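Local coordinates for protein UDP-galactopyranose mutase (Deinococcus radiodurans, PDB 3HDQ) that probably interconverts UDP-galactopyranose and UDP-galactofuranose as a flavoenzyme, and binds FAD next to its nucleotide sugar substrate, at residues V55-R60 and I235-N240; Y107-L112 and R208-T213; S276-H281 and Y326-G331. One frame throughout, in Å; residues are numbered along the deposited sequence. Where two conformers were deposited one is given.

Overall arrangement
The three contacts are spread along the bound FAD and UDP-galactose. Contact 1 lies in the parallel Rossmann-type sheet and holds the adenosine end of FAD. Contact 2 lies at the substrate, where it touches the galactose and a phosphate oxygen. Their centres are about 34 Å apart, on opposite sides of the centre of the chain. Contact 3 joins two antiparallel strands between these ends, and its Leu277 touches FAD. Its centre is about 26 Å from that of contact 1 and about 24 Å from that of contact 2. Contacts 2 and 3 reach the same mixed sheet. Along the chain, contact 2 is nested inside the loop closed by contact 1, and contact 3 follows both.

Contact 1. Residues V55-R60 and I235-N240; sequences VLIVDR and IKVMLN. With FAD (flavin-adenine dinucleotide), chain L.
Val55 to Val58 pair with Ile235 to Met238 as parallel strands of a Rossmann-type FAD-binding fold. Strand 235-239 also pairs antiparallel with a strand of the second subunit, so the sheet continues across the dimer interface. Four backbone bonds join the segments. Lys236 N gives to Val55 O and Ile57 N to Lys236 O, each at 2.8 Å. Met238 N gives to Ile57 O, and Asp59 N to Met238 O.

Apolar packing occurs on both faces. On one, Ile57 CG2 sits 3.9 Å from Val237 CG2 and also meets Ile235 CG2. Helix 39-50 packs here through Ala45. On the other face, Val58 and Met238 lie side by side, with Val58 CG2 3.8 Å from Met238 CB. Leu56 crosses Lys236 at about a right angle and sets its CD1 3.7 Å from Lys236 CB.

Polar contacts with FAD begin at Asp59. Its CG stands anti to the backbone N (chi1 -158°). Asp59 takes one ribose hydroxyl on each oxygen: OD1 accepts from FAD O2B at 2.8 Å and OD2 from FAD O3B at 2.9 Å. OD1 also accepts from Arg61 N, and OD2 from Ala37 N. An alanine here would probably leave both ribose hydroxyls and these two amides without their acceptors. Arg60 NH2 forms a salt bridge with Asp242, and FAD N6A lies over one face of the Arg60 guanidinium, toward its rim.

Contact 2. Residues Y107-L112 and R208-T213; sequences YQHRVL and RYFADT. With GDU (galactose-uridine-5'-diphosphate), chain K.
His109 and Tyr209 meet in the wall of the UDP-galactose pocket. Tyr209 N gives a nearly straight hydrogen bond to His109 O, 3.0 Å long at 176°. A water lies 2.8 Å from the same His109 O and accepts from Phe210 N, so it spans the two segments.

Val111 packs its CG2 over one face of the Tyr209 ring, a CH-pi contact with CG2 3.8 Å from the ring centroid. Tyr209 CG stands anti to its backbone N (chi1 -156°), which brings the base of the ring to this methyl. At the far end of the ring, Tyr209 OH gives a very short bond of 2.5 Å to GDU O1A, which lies near the ring plane. The exact length is doubtful. Phe210 turns its ring edge to the sugar, with CZ 3.1 Å from GDU O4'. Its ring also stacks with His88.

Farther from the sugar, Arg208 CG lies over one face of the Arg110 guanidinium, toward its rim. The polar ends go elsewhere: Arg110 NE to Asn207, and Arg208 NH1 to Asp206.

His109 is held at both ring nitrogens. ND1 bonds to Tyr107 OH at 2.7 Å, and NE2 to GDU O6' at 3.2 Å. Either partner could be the donor in each. The contact thus pairs Tyr209 OH with O1A and an imidazole with the O6' hydroxyl, consistent with recognition of both diphosphate and hexose.

Contact 3. Residues S276-H281 and Y326-G331; sequences SLEFRH and YPRAEG
Tyr326 bonds to Glu278 through both backbone groups: N gives to Glu278 O, and O accepts from Glu278 N at 2.7 Å. The Arg280 guanidinium lies flat over one face of the Tyr326 ring as a cation-pi stack. The centres are 4.1 Å apart and the planes 25° from parallel. Arg280 was modelled in two conformers, and its contacts here belong to one. Pro327 lacks an N-H, but it sits opposite Leu277 in a non-hydrogen-bonded pair, where none is needed toward this strand. Leu277 CD2 comes within 3.7 Å of Pro327 CA, and the same leucine touches FAD and Tyr335.

This is the antiparallel pairing of strands 274-284 and 320-336, with 274-284 outermost in the mixed sheet within this chain. Arg328 continues it, its N bonding to Ser276 O at 2.9 Å and its O accepting from Ser276 N. Its side chain grips Glu278 side-on. Glu278 CG is anti to its backbone N (chi1 174°) and the chain runs on extended. Arg328 NE, at 3.0 Å, and NH2, at 2.9 Å, both reach Glu278 OE1. The carboxylate and guanidinium planes are 59° apart. Arg280 NE and NH2 take the other oxygen, OE2, from one face of its plane, the NE bond being 2.8 Å. The carboxylate would probably offset the repulsion between Arg280 NH2 and Arg328 NH2, 3.7 Å apart.

Glu330 O accepts from a water that also gives to Leu277 O. At Gly331 a side chain would clash with Ser276 OG, which bonds to Asp332 O, and would also press on the preceding carbonyl O.

Contact 1. Residues V55-R60 and I235-N240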
loop_
_atom_site.group_PDB
_atom_site.type_symbol
_atom_site.label_atom_id
_atom_site.label_comp_id
_atom_site.label_asym_id
_atom_site.label_seq_id
_atom_site.Cartn_x
_atom_site.Cartn_y
_atom_site.Cartn_z
ATOM N N VAL A 55 -20.001 2.782 7.510
ATOM C CA VAL A 55 -19.680 1.696 6.608
ATOM C C VAL A 55 -18.541 0.821 7.129
ATOM O O VAL A 55 -17.521 1.321 7.582
ATOM C CB VAL A 55 -19.340 2.251 5.206
ATOM C CG1 VAL A 55 -18.987 1.126 4.250
ATOM C CG2 VAL A 55 -20.521 3.066 4.678
ATOM N N LEU A 56 -18.737 -0.492 7.096
ATOM C CA LEU A 56 -17.632 -1.411 7.259
ATOM C C LEU A 56 -17.436 -2.065 5.910
ATOM O O LEU A 56 -18.357 -2.702 5.382
ATOM C CB LEU A 56 -17.922 -2.476 8.322
ATOM C CG LEU A 56 -16.813 -3.523 8.468
ATOM C CD1 LEU A 56 -15.530 -2.877 8.968
ATOM C CD2 LEU A 56 -17.232 -4.668 9.385
ATOM N N ILE A 57 -16.253 -1.879 5.331
ATOM C CA ILE A 57 -15.957 -2.516 4.057
ATOM C C ILE A 57 -14.923 -3.603 4.278
ATOM O O ILE A 57 -13.898 -3.386 4.918
ATOM C CB ILE A 57 -15.513 -1.505 2.961
ATOM C CG1 ILE A 57 -15.475 -2.196 1.590
ATOM C CG2 ILE A 57 -14.163 -0.885 3.299
ATOM C CD1 ILE A 57 -15.340 -1.235 0.391
ATOM N N VAL A 58 -15.206 -4.788 3.761
ATOM C CA VAL A 58 -14.347 -5.921 4.025
ATOM C C VAL A 58 -13.862 -6.553 2.716
ATOM O O VAL A 58 -14.563 -6.529 1.703
ATOM C CB VAL A 58 -15.078 -6.934 4.926
ATOM C CG1 VAL A 58 -16.128 -7.711 4.136
ATOM C CG2 VAL A 58 -14.094 -7.875 5.581
ATOM N N ASP A 59 -12.646 -7.088 2.724
ATOM C CA ASP A 59 -12.173 -7.879 1.592
ATOM C C ASP A 59 -11.295 -8.999 2.117
ATOM O O ASP A 59 -10.517 -8.806 3.054
ATOM C CB ASP A 59 -11.405 -7.001 0.593
ATOM C CG ASP A 59 -11.354 -7.603 -0.817
ATOM O OD1 ASP A 59 -10.803 -8.716 -0.996
ATOM O OD2 ASP A 59 -11.851 -6.945 -1.753
ATOM N N ARG A 60 -11.414 -10.176 1.522
ATOM C CA ARG A 60 -10.590 -11.297 1.950
ATOM C C ARG A 60 -9.154 -11.113 1.485
ATOM O O ARG A 60 -8.246 -11.746 2.022
ATOM C CB ARG A 60 -11.150 -12.619 1.418
ATOM C CG ARG A 60 -10.695 -12.964 0.011
ATOM C CD ARG A 60 -11.849 -13.459 -0.851
ATOM N NE ARG A 60 -12.399 -14.732 -0.390
ATOM C CZ ARG A 60 -13.433 -15.352 -0.962
ATOM N NH1 ARG A 60 -14.029 -14.826 -2.029
ATOM N NH2 ARG A 60 -13.876 -16.503 -0.464
ATOM N N ILE A 235 -15.862 5.429 7.046
ATOM C CA ILE A 235 -15.520 4.175 6.383
ATOM C C ILE A 235 -14.458 3.398 7.168
ATOM O O ILE A 235 -13.342 3.874 7.359
ATOM C CB ILE A 235 -15.059 4.423 4.930
ATOM C CG1 ILE A 235 -16.177 5.100 4.138
ATOM C CG2 ILE A 235 -14.683 3.120 4.252
ATOM C CD1 ILE A 235 -15.871 5.255 2.651
ATOM N N LYS A 236 -14.827 2.212 7.645
ATOM C CA LYS A 236 -13.893 1.314 8.315
ATOM C C LYS A 236 -13.485 0.244 7.320
ATOM O O LYS A 236 -14.339 -0.352 6.658
ATOM C CB LYS A 236 -14.540 0.664 9.545
ATOM C CG LYS A 236 -15.148 1.651 10.534
ATOM C CD LYS A 236 -14.151 2.728 10.904
ATOM C CE LYS A 236 -14.857 4.041 11.157
ATOM N NZ LYS A 236 -13.914 5.192 11.226
ATOM N N VAL A 237 -12.183 -0.001 7.208
ATOM C CA VAL A 237 -11.679 -0.917 6.194
ATOM C C VAL A 237 -11.046 -2.163 6.803
ATOM O O VAL A 237 -10.061 -2.080 7.521
ATOM C CB VAL A 237 -10.652 -0.233 5.307
ATOM C CG1 VAL A 237 -10.258 -1.154 4.159
ATOM C CG2 VAL A 237 -11.199 1.091 4.794
ATOM N N MET A 238 -11.613 -3.319 6.489
ATOM C CA MET A 238 -11.169 -4.579 7.069
ATOM C C MET A 238 -10.587 -5.504 5.994
ATOM O O MET A 238 -11.294 -5.950 5.083
ATOM C CB MET A 238 -12.348 -5.252 7.763
ATOM C CG MET A 238 -11.975 -6.241 8.818
ATOM S SD MET A 238 -13.417 -6.727 9.785
ATOM C CE MET A 238 -12.556 -7.646 11.046
ATOM N N LEU A 239 -9.294 -5.786 6.100
ATOM C CA LEU A 239 -8.614 -6.584 5.091
ATOM C C LEU A 239 -8.261 -7.977 5.607
ATOM O O LEU A 239 -8.305 -8.233 6.807
ATOM C CB LEU A 239 -7.376 -5.838 4.559
ATOM C CG LEU A 239 -7.705 -4.477 3.919
ATOM C CD1 LEU A 239 -6.475 -3.794 3.358
ATOM C CD2 LEU A 239 -8.752 -4.638 2.832
ATOM N N ASN A 240 -7.911 -8.870 4.689
ATOM C CA ASN A 240 -7.595 -10.243 5.032
ATOM C C ASN A 240 -8.783 -10.935 5.708
ATOM O O ASN A 240 -8.609 -11.795 6.575
ATOM C CB ASN A 240 -6.361 -10.295 5.935
ATOM C CG ASN A 240 -5.592 -11.592 5.777
ATOM O OD1 ASN A 240 -5.513 -12.137 4.676
ATOM N ND2 ASN A 240 -5.028 -12.099 6.875
HETATM P PA FAD L . -13.709 -7.009 -8.134
HETATM O O1A FAD L . -12.566 -6.253 -8.480
HETATM O O2A FAD L . -13.520 -8.344 -8.525
HETATM O O5B FAD L . -13.844 -6.912 -6.596
HETATM C C5B FAD L . -14.673 -7.699 -5.827
HETATM C C4B FAD L . -13.980 -7.922 -4.523
HETATM O O4B FAD L . -14.768 -8.697 -3.693
HETATM C C3B FAD L . -12.718 -8.714 -4.760
HETATM O O3B FAD L . -11.568 -8.011 -4.428
HETATM C C2B FAD L . -12.861 -9.910 -3.879
HETATM O O2B FAD L . -11.669 -10.157 -3.239
HETATM C C1B FAD L . -13.952 -9.504 -2.932
HETATM N N9A FAD L . -14.628 -10.666 -2.364
HETATM C C8A FAD L . -15.222 -11.684 -2.997
HETATM N N7A FAD L . -15.702 -12.533 -2.124
HETATM C C5A FAD L . -15.427 -12.082 -0.911
HETATM C C6A FAD L . -15.678 -12.551 0.359
HETATM N N6A FAD L . -16.450 -13.566 0.546
HETATM N N1A FAD L . -15.262 -11.858 1.438
HETATM C C2A FAD L . -14.581 -10.705 1.275
HETATM N N3A FAD L . -14.335 -10.246 0.031
HETATM C C4A FAD L . -14.735 -10.918 -1.046
HETATM N N1 FAD L . -11.690 -3.124 -17.122
HETATM C C2 FAD L . -11.493 -2.017 -17.847
HETATM O O2 FAD L . -12.284 -1.122 -17.843
HETATM N N3 FAD L . -10.377 -1.928 -18.576
HETATM C C4 FAD L . -9.470 -2.935 -18.575
HETATM O O4 FAD L . -8.476 -2.869 -19.217
HETATM C C4X FAD L . -9.698 -4.045 -17.849
HETATM N N5 FAD L . -8.795 -5.047 -17.870
HETATM C C5X FAD L . -9.022 -6.157 -17.140
HETATM C C6 FAD L . -8.090 -7.166 -17.157
HETATM C C7 FAD L . -8.306 -8.296 -16.419
HETATM C C7M FAD L . -7.320 -9.390 -16.433
HETATM C C8 FAD L . -9.433 -8.414 -15.658
HETATM C C8M FAD L . -9.623 -9.664 -14.884
HETATM C C9 FAD L . -10.363 -7.395 -15.636
HETATM C C9A FAD L . -10.168 -6.260 -16.382
HETATM N N10 FAD L . -11.071 -5.237 -16.367
HETATM C C10 FAD L . -10.823 -4.140 -17.113
HETATM C "C1'" FAD L . -12.372 -5.352 -15.661
HETATM C "C2'" FAD L . -12.321 -4.891 -14.223
HETATM O "O2'" FAD L . -11.430 -5.731 -13.582
HETATM C "C3'" FAD L . -13.665 -4.992 -13.509
HETATM O "O3'" FAD L . -14.638 -4.183 -14.005
HETATM C "C4'" FAD L . -13.577 -4.401 -12.150
HETATM O "O4'" FAD L . -12.249 -4.587 -11.768
HETATM C "C5'" FAD L . -14.566 -5.111 -11.273
HETATM O "O5'" FAD L . -14.933 -4.434 -10.128
HETATM P P FAD L . -15.735 -5.195 -9.040
HETATM O O1P FAD L . -15.791 -4.409 -7.871
HETATM O O2P FAD L . -17.042 -5.379 -9.546
HETATM O O3P FAD L . -15.051 -6.578 -8.807
#

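Contact 2. Residues Y107-L112 and R208-T213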
loop_
_atom_site.group_PDB
_atom_site.type_symbol
_atom_site.label_atom_id
_atom_site.label_comp_id
_atom_site.label_asym_id
_atom_site.label_seq_id
_atom_site.Cartn_x
_atom_site.Cartn_y
_atom_site.Cartn_z
ATOM N N TYR A 107 -4.064 8.671 -22.076
ATOM C CA TYR A 107 -3.512 7.461 -22.663
ATOM C C TYR A 107 -4.572 6.725 -23.472
ATOM O O TYR A 107 -5.668 6.455 -22.991
ATOM C CB TYR A 107 -2.964 6.549 -21.573
ATOM C CG TYR A 107 -2.510 5.183 -22.042
ATOM C CD1 TYR A 107 -1.345 5.029 -22.785
ATOM C CD2 TYR A 107 -3.234 4.041 -21.713
ATOM C CE1 TYR A 107 -0.925 3.779 -23.198
ATOM C CE2 TYR A 107 -2.821 2.787 -22.114
ATOM C CZ TYR A 107 -1.663 2.656 -22.855
ATOM O OH TYR A 107 -1.246 1.402 -23.255
ATOM N N GLN A 108 -4.230 6.424 -24.717
ATOM C CA GLN A 108 -5.092 5.647 -25.583
ATOM C C GLN A 108 -4.350 4.354 -25.914
ATOM O O GLN A 108 -3.373 4.361 -26.666
ATOM C CB GLN A 108 -5.452 6.460 -26.827
ATOM C CG GLN A 108 -6.071 7.811 -26.503
ATOM C CD GLN A 108 -6.352 8.665 -27.740
ATOM O OE1 GLN A 108 -5.531 8.734 -28.658
ATOM N NE2 GLN A 108 -7.517 9.331 -27.759
ATOM N N HIS A 109 -4.802 3.262 -25.295
ATOM C CA HIS A 109 -4.184 1.933 -25.372
ATOM C C HIS A 109 -4.205 1.398 -26.802
ATOM O O HIS A 109 -5.178 1.576 -27.523
ATOM C CB HIS A 109 -4.970 0.997 -24.431
ATOM C CG HIS A 109 -4.363 -0.361 -24.217
ATOM N ND1 HIS A 109 -3.090 -0.550 -23.728
ATOM C CD2 HIS A 109 -4.901 -1.601 -24.346
ATOM C CE1 HIS A 109 -2.851 -1.846 -23.600
ATOM N NE2 HIS A 109 -3.939 -2.506 -23.963
ATOM N N ARG A 110 -3.127 0.739 -27.204
ATOM C CA ARG A 110 -3.051 0.131 -28.523
ATOM C C ARG A 110 -2.528 -1.284 -28.405
ATOM O O ARG A 110 -1.554 -1.547 -27.695
ATOM C CB ARG A 110 -2.175 0.951 -29.468
ATOM C CG ARG A 110 -2.823 2.268 -29.871
ATOM C CD ARG A 110 -1.885 3.120 -30.685
ATOM N NE ARG A 110 -2.575 4.203 -31.376
ATOM C CZ ARG A 110 -2.705 5.440 -30.915
ATOM N NH1 ARG A 110 -2.216 5.769 -29.731
ATOM N NH2 ARG A 110 -3.343 6.348 -31.637
ATOM N N VAL A 111 -3.204 -2.195 -29.094
ATOM C CA VAL A 111 -2.879 -3.607 -29.030
ATOM C C VAL A 111 -2.476 -4.119 -30.410
ATOM O O VAL A 111 -3.073 -3.746 -31.426
ATOM C CB VAL A 111 -4.079 -4.415 -28.508
ATOM C CG1 VAL A 111 -3.721 -5.910 -28.385
ATOM C CG2 VAL A 111 -4.591 -3.822 -27.178
ATOM N N LEU A 112 -1.452 -4.961 -30.438
ATOM C CA LEU A 112 -1.033 -5.611 -31.665
ATOM C C LEU A 112 -1.260 -7.112 -31.541
ATOM O O LEU A 112 -0.991 -7.701 -30.496
ATOM C CB LEU A 112 0.438 -5.312 -31.948
ATOM C CG LEU A 112 0.888 -4.260 -32.969
ATOM C CD1 LEU A 112 -0.142 -3.188 -33.234
ATOM C CD2 LEU A 112 2.210 -3.633 -32.515
ATOM N N ARG A 208 -6.500 2.421 -32.192
ATOM C CA ARG A 208 -6.782 2.353 -30.754
ATOM C C ARG A 208 -7.648 1.143 -30.446
ATOM O O ARG A 208 -8.508 0.749 -31.237
ATOM C CB ARG A 208 -7.522 3.585 -30.248
ATOM C CG ARG A 208 -6.801 4.890 -30.439
ATOM C CD ARG A 208 -7.749 5.793 -31.170
ATOM N NE ARG A 208 -8.433 6.721 -30.302
ATOM C CZ ARG A 208 -9.634 7.208 -30.562
ATOM N NH1 ARG A 208 -10.282 6.818 -31.648
ATOM N NH2 ARG A 208 -10.188 8.072 -29.726
ATOM N N TYR A 209 -7.435 0.567 -29.275
ATOM C CA TYR A 209 -8.239 -0.559 -28.878
ATOM C C TYR A 209 -9.627 -0.078 -28.494
ATOM O O TYR A 209 -10.603 -0.812 -28.642
ATOM C CB TYR A 209 -7.562 -1.304 -27.746
ATOM C CG TYR A 209 -7.985 -2.734 -27.659
ATOM C CD1 TYR A 209 -7.655 -3.637 -28.660
ATOM C CD2 TYR A 209 -8.725 -3.190 -26.572
ATOM C CE1 TYR A 209 -8.045 -4.956 -28.573
ATOM C CE2 TYR A 209 -9.118 -4.490 -26.482
ATOM C CZ TYR A 209 -8.781 -5.373 -27.478
ATOM O OH TYR A 209 -9.185 -6.679 -27.365
ATOM N N PHE A 210 -9.711 1.163 -28.014
ATOM C CA PHE A 210 -10.989 1.774 -27.664
ATOM C C PHE A 210 -11.155 3.078 -28.401
ATOM O O PHE A 210 -10.181 3.807 -28.613
ATOM C CB PHE A 210 -11.070 2.080 -26.161
ATOM C CG PHE A 210 -10.626 0.950 -25.288
ATOM C CD1 PHE A 210 -9.432 1.027 -24.584
ATOM C CD2 PHE A 210 -11.390 -0.195 -25.178
ATOM C CE1 PHE A 210 -9.008 -0.021 -23.783
ATOM C CE2 PHE A 210 -10.970 -1.253 -24.373
ATOM C CZ PHE A 210 -9.777 -1.163 -23.671
ATOM N N ALA A 211 -12.398 3.403 -28.744
ATOM C CA ALA A 211 -12.705 4.681 -29.383
ATOM C C ALA A 211 -13.466 5.603 -28.447
ATOM O O ALA A 211 -13.990 6.627 -28.880
ATOM C CB ALA A 211 -13.507 4.460 -30.667
ATOM N N ASP A 212 -13.524 5.245 -27.171
ATOM C CA ASP A 212 -14.260 6.032 -26.184
ATOM C C ASP A 212 -13.752 7.478 -26.108
ATOM O O ASP A 212 -12.585 7.753 -26.408
ATOM C CB ASP A 212 -14.130 5.420 -24.781
ATOM C CG ASP A 212 -14.466 3.930 -24.725
ATOM O OD1 ASP A 212 -14.692 3.425 -23.600
ATOM O OD2 ASP A 212 -14.495 3.252 -25.768
ATOM N N THR A 213 -14.630 8.375 -25.661
ATOM C CA THR A 213 -14.324 9.793 -25.464
ATOM C C THR A 213 -13.256 10.097 -24.388
ATOM O O THR A 213 -12.369 10.933 -24.599
ATOM C CB THR A 213 -15.616 10.564 -25.103
ATOM O OG1 THR A 213 -16.634 10.249 -26.060
ATOM C CG2 THR A 213 -15.383 12.081 -25.093
HETATM N N1 GDU K . -10.753 -11.583 -28.820
HETATM C C2 GDU K . -10.039 -12.209 -29.634
HETATM N N3 GDU K . -8.913 -12.051 -30.187
HETATM C C4 GDU K . -8.293 -10.921 -29.806
HETATM C C5 GDU K . -8.989 -10.043 -28.836
HETATM C C6 GDU K . -10.198 -10.419 -28.374
HETATM O O2 GDU K . -10.647 -13.427 -30.038
HETATM O O4 GDU K . -7.174 -10.637 -30.227
HETATM C C1D GDU K . -12.023 -12.041 -28.336
HETATM C C2D GDU K . -12.041 -13.081 -27.189
HETATM O O2D GDU K . -13.212 -13.887 -27.201
HETATM C C3D GDU K . -11.982 -12.165 -25.984
HETATM C C4D GDU K . -13.033 -11.143 -26.414
HETATM O O4D GDU K . -12.863 -10.988 -27.827
HETATM O O3D GDU K . -12.318 -12.863 -24.788
HETATM C C5D GDU K . -13.126 -9.877 -25.576
HETATM O O5D GDU K . -11.846 -9.243 -25.758
HETATM P PA GDU K . -11.167 -8.347 -24.626
HETATM O O1A GDU K . -10.040 -7.599 -25.251
HETATM O O2A GDU K . -12.173 -7.387 -24.143
HETATM O O3A GDU K . -10.545 -9.266 -23.489
HETATM P PB GDU K . -10.356 -8.772 -21.998
HETATM O O1B GDU K . -9.788 -9.985 -21.361
HETATM O O2B GDU K . -11.585 -8.419 -21.244
HETATM O O3B GDU K . -9.252 -7.617 -21.835
HETATM C "C1'" GDU K . -8.959 -6.667 -20.791
HETATM C "C2'" GDU K . -9.874 -5.436 -20.962
HETATM C "C3'" GDU K . -9.771 -5.035 -22.452
HETATM C "C4'" GDU K . -8.331 -4.491 -22.697
HETATM C "C5'" GDU K . -7.310 -5.551 -22.198
HETATM C "C6'" GDU K . -5.851 -5.019 -22.118
HETATM O "O2'" GDU K . -11.219 -5.707 -20.524
HETATM O "O3'" GDU K . -10.796 -4.061 -22.749
HETATM O "O4'" GDU K . -8.197 -3.247 -21.978
HETATM O "O5'" GDU K . -7.577 -6.266 -20.959
HETATM O "O6'" GDU K . -5.054 -5.401 -23.265
HETATM O O HOH W 1 -9.832 9.535 -25.957
HETATM O O HOH W 2 -7.586 2.971 -27.015
#

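Contact 3. Residues S276-H281 and Y326-G331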
loop_
_atom_site.group_PDB
_atom_site.type_symbol
_atom_site.label_atom_id
_atom_site.label_comp_id
_atom_site.label_asym_id
_atom_site.label_seq_id
_atom_site.Cartn_x
_atom_site.Cartn_y
_atom_site.Cartn_z
ATOM N N SER A 276 -10.864 -18.096 -14.789
ATOM C CA SER A 276 -9.795 -17.534 -13.970
ATOM C C SER A 276 -8.531 -17.299 -14.806
ATOM O O SER A 276 -8.507 -17.594 -15.995
ATOM C CB SER A 276 -9.496 -18.470 -12.795
ATOM O OG SER A 276 -8.743 -17.824 -11.778
ATOM N N LEU A 277 -7.483 -16.780 -14.171
ATOM C CA LEU A 277 -6.216 -16.494 -14.842
ATOM C C LEU A 277 -5.044 -16.791 -13.933
ATOM O O LEU A 277 -5.148 -16.678 -12.717
ATOM C CB LEU A 277 -6.127 -15.019 -15.242
ATOM C CG LEU A 277 -7.125 -14.585 -16.303
ATOM C CD1 LEU A 277 -7.162 -13.076 -16.432
ATOM C CD2 LEU A 277 -6.788 -15.261 -17.627
ATOM N N GLU A 278 -3.919 -17.155 -14.536
ATOM C CA GLU A 278 -2.659 -17.186 -13.816
ATOM C C GLU A 278 -1.725 -16.158 -14.438
ATOM O O GLU A 278 -1.574 -16.108 -15.653
ATOM C CB GLU A 278 -2.033 -18.571 -13.854
ATOM C CG GLU A 278 -0.645 -18.613 -13.238
ATOM C CD GLU A 278 0.110 -19.879 -13.584
ATOM O OE1 GLU A 278 -0.536 -20.864 -13.998
ATOM O OE2 GLU A 278 1.350 -19.888 -13.446
ATOM N N PHE A 279 -1.111 -15.335 -13.600
ATOM C CA PHE A 279 -0.269 -14.252 -14.079
ATOM C C PHE A 279 1.188 -14.556 -13.820
ATOM O O PHE A 279 1.560 -14.892 -12.703
ATOM C CB PHE A 279 -0.632 -12.940 -13.376
ATOM C CG PHE A 279 -2.093 -12.596 -13.443
ATOM C CD1 PHE A 279 -2.942 -12.918 -12.396
ATOM C CD2 PHE A 279 -2.616 -11.958 -14.553
ATOM C CE1 PHE A 279 -4.288 -12.600 -12.445
ATOM C CE2 PHE A 279 -3.964 -11.636 -14.621
ATOM C CZ PHE A 279 -4.805 -11.955 -13.564
ATOM N N ARG A 280 2.016 -14.448 -14.853
ATOM C CA ARG A 280 3.443 -14.570 -14.652
ATOM C C ARG A 280 4.140 -13.241 -14.924
ATOM O O ARG A 280 4.201 -12.750 -16.055
ATOM C CB ARG A 280 4.027 -15.730 -15.462
ATOM C CG ARG A 280 3.744 -17.068 -14.802
ATOM C CD ARG A 280 4.135 -18.244 -15.663
ATOM N NE ARG A 280 3.265 -19.384 -15.395
ATOM C CZ ARG A 280 3.372 -20.567 -15.987
ATOM N NH1 ARG A 280 4.327 -20.781 -16.885
ATOM N NH2 ARG A 280 2.525 -21.538 -15.677
ATOM N N HIS A 281 4.648 -12.651 -13.846
ATOM C CA HIS A 281 5.320 -11.355 -13.885
ATOM C C HIS A 281 6.823 -11.491 -14.113
ATOM O O HIS A 281 7.467 -12.378 -13.554
ATOM C CB HIS A 281 5.059 -10.600 -12.576
ATOM C CG HIS A 281 3.631 -10.184 -12.400
ATOM N ND1 HIS A 281 3.142 -8.981 -12.867
ATOM C CD2 HIS A 281 2.583 -10.818 -11.817
ATOM C CE1 HIS A 281 1.853 -8.892 -12.577
ATOM N NE2 HIS A 281 1.490 -9.994 -11.938
ATOM N N TYR A 326 -2.039 -16.518 -18.343
ATOM C CA TYR A 326 -2.472 -17.861 -18.715
ATOM C C TYR A 326 -3.910 -18.120 -18.241
ATOM O O TYR A 326 -4.188 -18.087 -17.045
ATOM C CB TYR A 326 -1.533 -18.906 -18.108
ATOM C CG TYR A 326 -0.076 -18.749 -18.500
ATOM C CD1 TYR A 326 0.688 -17.689 -18.017
ATOM C CD2 TYR A 326 0.541 -19.670 -19.342
ATOM C CE1 TYR A 326 2.027 -17.544 -18.374
ATOM C CE2 TYR A 326 1.882 -19.535 -19.705
ATOM C CZ TYR A 326 2.621 -18.474 -19.218
ATOM O OH TYR A 326 3.952 -18.339 -19.573
ATOM N N PRO A 327 -4.827 -18.378 -19.181
ATOM C CA PRO A 327 -6.219 -18.736 -18.861
ATOM C C PRO A 327 -6.286 -19.980 -17.984
ATOM O O PRO A 327 -5.588 -20.953 -18.267
ATOM C CB PRO A 327 -6.829 -19.044 -20.229
ATOM C CG PRO A 327 -5.972 -18.294 -21.205
ATOM C CD PRO A 327 -4.577 -18.350 -20.629
ATOM N N ARG A 328 -7.108 -19.943 -16.936
ATOM C CA ARG A 328 -7.269 -21.084 -16.038
ATOM C C ARG A 328 -8.744 -21.418 -15.801
ATOM O O ARG A 328 -9.580 -20.532 -15.639
ATOM C CB ARG A 328 -6.579 -20.811 -14.697
ATOM C CG ARG A 328 -5.067 -20.749 -14.770
ATOM C CD ARG A 328 -4.448 -22.124 -15.020
ATOM N NE ARG A 328 -3.000 -22.049 -15.238
ATOM C CZ ARG A 328 -2.397 -22.259 -16.407
ATOM N NH1 ARG A 328 -3.119 -22.572 -17.472
ATOM N NH2 ARG A 328 -1.072 -22.164 -16.519
ATOM N N ALA A 329 -9.064 -22.704 -15.774
ATOM C CA ALA A 329 -10.406 -23.120 -15.385
ATOM C C ALA A 329 -10.611 -22.940 -13.876
ATOM O O ALA A 329 -11.731 -22.734 -13.411
ATOM C CB ALA A 329 -10.632 -24.561 -15.776
ATOM N N GLU A 330 -9.516 -23.002 -13.125
ATOM C CA GLU A 330 -9.569 -23.072 -11.675
ATOM C C GLU A 330 -8.891 -21.859 -11.038
ATOM O O GLU A 330 -7.866 -21.396 -11.530
ATOM C CB GLU A 330 -8.841 -24.337 -11.223
ATOM C CG GLU A 330 -9.608 -25.206 -10.266
ATOM C CD GLU A 330 -10.380 -26.305 -10.976
ATOM O OE1 GLU A 330 -10.104 -27.495 -10.698
ATOM O OE2 GLU A 330 -11.253 -25.982 -11.814
ATOM N N GLY A 331 -9.447 -21.358 -9.936
ATOM C CA GLY A 331 -8.822 -20.264 -9.212
ATOM C C GLY A 331 -9.804 -19.134 -8.970
ATOM O O GLY A 331 -11.001 -19.346 -9.114
HETATM O O HOH W 3 -5.801 -19.303 -11.439
#